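Similar to yteR (Bacilus subtilis) (Clostridium acetobutylicum, PDB 4WU0) probably hydrolyses unsaturated rhamnogalacturonan fragments derived from pectin, as a YteR-like glycoside hydrolase of family GH105. Local coordinates at residues A[173-178]-A[195-200]. Sequence-based numbering, arbitrary orientation.
Sequences LLYHAY and PHFWGR
Phe197 is held between two side chains of 173-178, and its ring illustrates how an aromatic group can tie two irregular stretches of backbone together. Leu173 sets its CB over the centre of one face, 3.7 Å from the ring centroid, in a CH-pi contact, while its CD1 reaches CD2 of the same ring. Tyr175 meets the CE1–CZ side of Phe197: Phe197 CE1 stands over the centre of the tyrosine ring, and the two planes are inclined at 32°. Further along, His176 and Trp198 run side by side, each with CG anti to its backbone N (chi1 -175° and -178°). With both rings projecting the same way, the imidazole CE1 comes within 3.2 Å of Trp198 CE3, which lies over the imidazole face near its rim.

The backbones are joined more lightly. His176 N gives a weak hydrogen bond to His196 O (3.4 Å), and a water donates to Leu174 O while accepting from Trp198 N, bridging the two segments.

Outward, Tyr335 hydrogen-bonds His176 ND1 and its ring also meets that of Trp198 at an inclination, so one residue contacts both members of the pair; Asp130 adds a weak bond to His176 NE2. Trp198 is the N-cap residue of helix 199-215, whereas segment 173-178 ends within strand 177-179. The contact thus folds the long connection between helices 152-166 and 199-215 back on itself, at one end of the (α/α)6 barrel characteristic of the six-hairpin glycosidases, including GH88 and GH105.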
ATOM      1  N   LEU A 173      -4.227 -14.792   8.733  1.00 16.01           N
ATOM      2  CA  LEU A 173      -4.110 -13.983   7.533  1.00 15.19           C
ATOM      3  C   LEU A 173      -5.478 -13.418   7.147  1.00 14.83           C
ATOM      4  O   LEU A 173      -6.513 -13.918   7.601  1.00 15.75           O
ATOM      5  CB  LEU A 173      -3.517 -14.818   6.399  1.00 15.20           C
ATOM      6  CG  LEU A 173      -2.109 -15.377   6.631  1.00 16.71           C
ATOM      7  CD1 LEU A 173      -1.765 -16.394   5.563  1.00 18.19           C
ATOM      8  CD2 LEU A 173      -1.046 -14.273   6.633  1.00 15.47           C
ATOM      9  N   LEU A 174      -5.475 -12.366   6.326  1.00 16.15           N
ATOM     10  CA  LEU A 174      -6.711 -11.761   5.838  1.00 14.90           C
ATOM     11  C   LEU A 174      -6.834 -11.970   4.337  1.00 13.60           C
ATOM     12  O   LEU A 174      -5.873 -11.806   3.580  1.00 13.81           O
ATOM     13  CB  LEU A 174      -6.764 -10.250   6.137  1.00 14.77           C
ATOM     14  CG  LEU A 174      -7.076  -9.809   7.567  1.00 17.08           C
ATOM     15  CD1 LEU A 174      -5.951 -10.155   8.508  1.00 22.97           C
ATOM     16  CD2 LEU A 174      -7.371  -8.311   7.629  1.00 21.26           C
ATOM     17  N   TYR A 175      -8.022 -12.366   3.917  1.00 14.00           N
ATOM     18  CA  TYR A 175      -8.310 -12.559   2.511  1.00 13.67           C
ATOM     19  C   TYR A 175      -8.300 -11.229   1.774  1.00 13.18           C
ATOM     20  O   TYR A 175      -8.527 -10.175   2.354  1.00 15.57           O
ATOM     21  CB  TYR A 175      -9.667 -13.232   2.333  1.00 14.13           C
ATOM     22  CG  TYR A 175      -9.741 -14.612   2.907  1.00 14.77           C
ATOM     23  CD1 TYR A 175      -9.348 -15.710   2.168  1.00 15.02           C
ATOM     24  CD2 TYR A 175     -10.201 -14.820   4.197  1.00 15.21           C
ATOM     25  CE1 TYR A 175      -9.412 -16.991   2.706  1.00 15.86           C
ATOM     26  CE2 TYR A 175     -10.253 -16.089   4.733  1.00 15.91           C
ATOM     27  CZ  TYR A 175      -9.857 -17.160   3.980  1.00 17.51           C
ATOM     28  OH  TYR A 175      -9.925 -18.425   4.509  1.00 22.41           O
ATOM     29  N   HIS A 176      -8.075 -11.299   0.469  1.00 13.58           N
ATOM     30  CA  HIS A 176      -7.953 -10.123  -0.384  1.00 12.67           C
ATOM     31  C   HIS A 176      -9.214  -9.228  -0.323  1.00 12.94           C
ATOM     32  O   HIS A 176      -9.116  -8.014  -0.171  1.00 13.64           O
ATOM     33  CB  HIS A 176      -7.705 -10.616  -1.804  1.00 12.79           C
ATOM     34  CG  HIS A 176      -7.443  -9.545  -2.819  1.00 12.57           C
ATOM     35  ND1 HIS A 176      -7.158  -9.848  -4.133  1.00 16.09           N
ATOM     36  CD2 HIS A 176      -7.432  -8.195  -2.735  1.00 14.34           C
ATOM     37  CE1 HIS A 176      -6.990  -8.731  -4.813  1.00 16.47           C
ATOM     38  NE2 HIS A 176      -7.129  -7.716  -3.987  1.00 16.57           N
ATOM     39  N   ALA A 177     -10.392  -9.840  -0.402  1.00 13.08           N
ATOM     40  CA  ALA A 177     -11.630  -9.077  -0.492  1.00 13.25           C
ATOM     41  C   ALA A 177     -12.822  -9.786   0.128  1.00 13.82           C
ATOM     42  O   ALA A 177     -12.817 -11.013   0.345  1.00 14.15           O
ATOM     43  CB  ALA A 177     -11.941  -8.760  -1.953  1.00 14.66           C
ATOM     44  N   TYR A 178     -13.861  -8.981   0.348  1.00 14.98           N
ATOM     45  CA  TYR A 178     -15.088  -9.356   1.038  1.00 14.68           C
ATOM     46  C   TYR A 178     -16.247  -8.676   0.316  1.00 18.33           C
ATOM     47  O   TYR A 178     -16.170  -7.484   0.036  1.00 16.28           O
ATOM     48  CB  TYR A 178     -15.008  -8.850   2.484  1.00 14.87           C
ATOM     49  CG  TYR A 178     -16.281  -8.884   3.283  1.00 15.62           C
ATOM     50  CD1 TYR A 178     -16.917 -10.078   3.577  1.00 16.06           C
ATOM     51  CD2 TYR A 178     -16.835  -7.708   3.775  1.00 19.30           C
ATOM     52  CE1 TYR A 178     -18.087 -10.103   4.328  1.00 16.87           C
ATOM     53  CE2 TYR A 178     -17.996  -7.727   4.534  1.00 19.59           C
ATOM     54  CZ  TYR A 178     -18.611  -8.925   4.811  1.00 19.55           C
ATOM     55  OH  TYR A 178     -19.768  -8.929   5.569  1.00 20.94           O
ATOM     56  N   PRO A 195     -11.145 -16.259  -2.287  1.00 15.42           N
ATOM     57  CA  PRO A 195     -10.594 -17.572  -1.930  1.00 15.83           C
ATOM     58  C   PRO A 195      -9.198 -17.604  -1.301  1.00 15.54           C
ATOM     59  O   PRO A 195      -8.874 -18.600  -0.628  1.00 15.98           O
ATOM     60  CB  PRO A 195     -10.551 -18.305  -3.286  1.00 16.20           C
ATOM     61  CG  PRO A 195     -11.574 -17.613  -4.104  1.00 16.23           C
ATOM     62  CD  PRO A 195     -11.458 -16.188  -3.727  1.00 15.57           C
ATOM     63  N   HIS A 196      -8.387 -16.581  -1.546  1.00 14.97           N
ATOM     64  CA  HIS A 196      -6.970 -16.647  -1.211  1.00 15.03           C
ATOM     65  C   HIS A 196      -6.381 -15.445  -0.511  1.00 14.26           C
ATOM     66  O   HIS A 196      -6.877 -14.315  -0.596  1.00 14.50           O
ATOM     67  CB  HIS A 196      -6.140 -16.921  -2.477  1.00 15.41           C
ATOM     68  CG  HIS A 196      -6.281 -18.318  -2.973  1.00 17.71           C
ATOM     69  ND1 HIS A 196      -5.771 -19.395  -2.285  1.00 16.52           N
ATOM     70  CD2 HIS A 196      -6.929 -18.831  -4.053  1.00 15.88           C
ATOM     71  CE1 HIS A 196      -6.071 -20.509  -2.928  1.00 18.95           C
ATOM     72  NE2 HIS A 196      -6.777 -20.191  -4.002  1.00 18.58           N
ATOM     73  N   PHE A 197      -5.270 -15.732   0.157  1.00 14.37           N
ATOM     74  CA  PHE A 197      -4.425 -14.714   0.768  1.00 14.00           C
ATOM     75  C   PHE A 197      -3.391 -14.273  -0.258  1.00 13.80           C
ATOM     76  O   PHE A 197      -2.450 -14.999  -0.576  1.00 15.28           O
ATOM     77  CB  PHE A 197      -3.732 -15.259   2.017  1.00 14.38           C
ATOM     78  CG  PHE A 197      -4.660 -15.938   2.982  1.00 14.80           C
ATOM     79  CD1 PHE A 197      -5.700 -15.237   3.588  1.00 14.63           C
ATOM     80  CD2 PHE A 197      -4.474 -17.270   3.297  1.00 15.49           C
ATOM     81  CE1 PHE A 197      -6.534 -15.892   4.476  1.00 15.17           C
ATOM     82  CE2 PHE A 197      -5.301 -17.936   4.169  1.00 16.02           C
ATOM     83  CZ  PHE A 197      -6.338 -17.247   4.763  1.00 15.87           C
ATOM     84  N   TRP A 198      -3.600 -13.079  -0.786  1.00 14.68           N
ATOM     85  CA  TRP A 198      -2.714 -12.487  -1.784  1.00 13.22           C
ATOM     86  C   TRP A 198      -1.665 -11.643  -1.090  1.00 13.35           C
ATOM     87  O   TRP A 198      -1.987 -10.820  -0.235  1.00 13.63           O
ATOM     88  CB  TRP A 198      -3.536 -11.629  -2.747  1.00 12.96           C
ATOM     89  CG  TRP A 198      -2.745 -11.006  -3.847  1.00 12.96           C
ATOM     90  CD1 TRP A 198      -1.694 -11.547  -4.515  1.00 13.34           C
ATOM     91  CD2 TRP A 198      -2.936  -9.695  -4.395  1.00 12.70           C
ATOM     92  NE1 TRP A 198      -1.229 -10.655  -5.459  1.00 13.60           N
ATOM     93  CE2 TRP A 198      -1.979  -9.514  -5.398  1.00 12.94           C
ATOM     94  CE3 TRP A 198      -3.832  -8.657  -4.125  1.00 12.39           C
ATOM     95  CZ2 TRP A 198      -1.888  -8.333  -6.139  1.00 12.88           C
ATOM     96  CZ3 TRP A 198      -3.739  -7.502  -4.857  1.00 12.40           C
ATOM     97  CH2 TRP A 198      -2.776  -7.350  -5.857  1.00 13.53           C
ATOM     98  N   GLY A 199      -0.407 -11.866  -1.447  1.00 13.31           N
ATOM     99  CA  GLY A 199       0.706 -11.177  -0.824  1.00 13.59           C
ATOM    100  C   GLY A 199       0.567  -9.668  -0.787  1.00 13.58           C
ATOM    101  O   GLY A 199       0.694  -9.036   0.270  1.00 13.13           O
ATOM    102  N   ARG A 200       0.327  -9.065  -1.945  1.00 11.85           N
ATOM    103  CA  ARG A 200       0.275  -7.610  -1.979  1.00 11.42           C
ATOM    104  C   ARG A 200      -0.905  -7.056  -1.165  1.00 11.25           C
ATOM    105  O   ARG A 200      -0.776  -6.007  -0.542  1.00 11.82           O
ATOM    106  CB  ARG A 200       0.252  -7.075  -3.414  1.00 11.73           C
ATOM    107  CG  ARG A 200       0.055  -5.562  -3.440  1.00 12.25           C
ATOM    108  CD  ARG A 200       0.589  -4.835  -4.666  1.00 12.56           C
ATOM    109  NE  ARG A 200      -0.172  -5.073  -5.892  1.00 12.63           N
ATOM    110  CZ  ARG A 200       0.316  -5.618  -7.000  1.00 13.89           C
ATOM    111  NH1 ARG A 200      -0.461  -5.725  -8.062  1.00 13.69           N
ATOM    112  NH2 ARG A 200       1.580  -6.009  -7.085  1.00 14.44           N
TER
HETATM  113  O   HOH W   1      -4.912 -11.210   1.010  1.00 14.26           O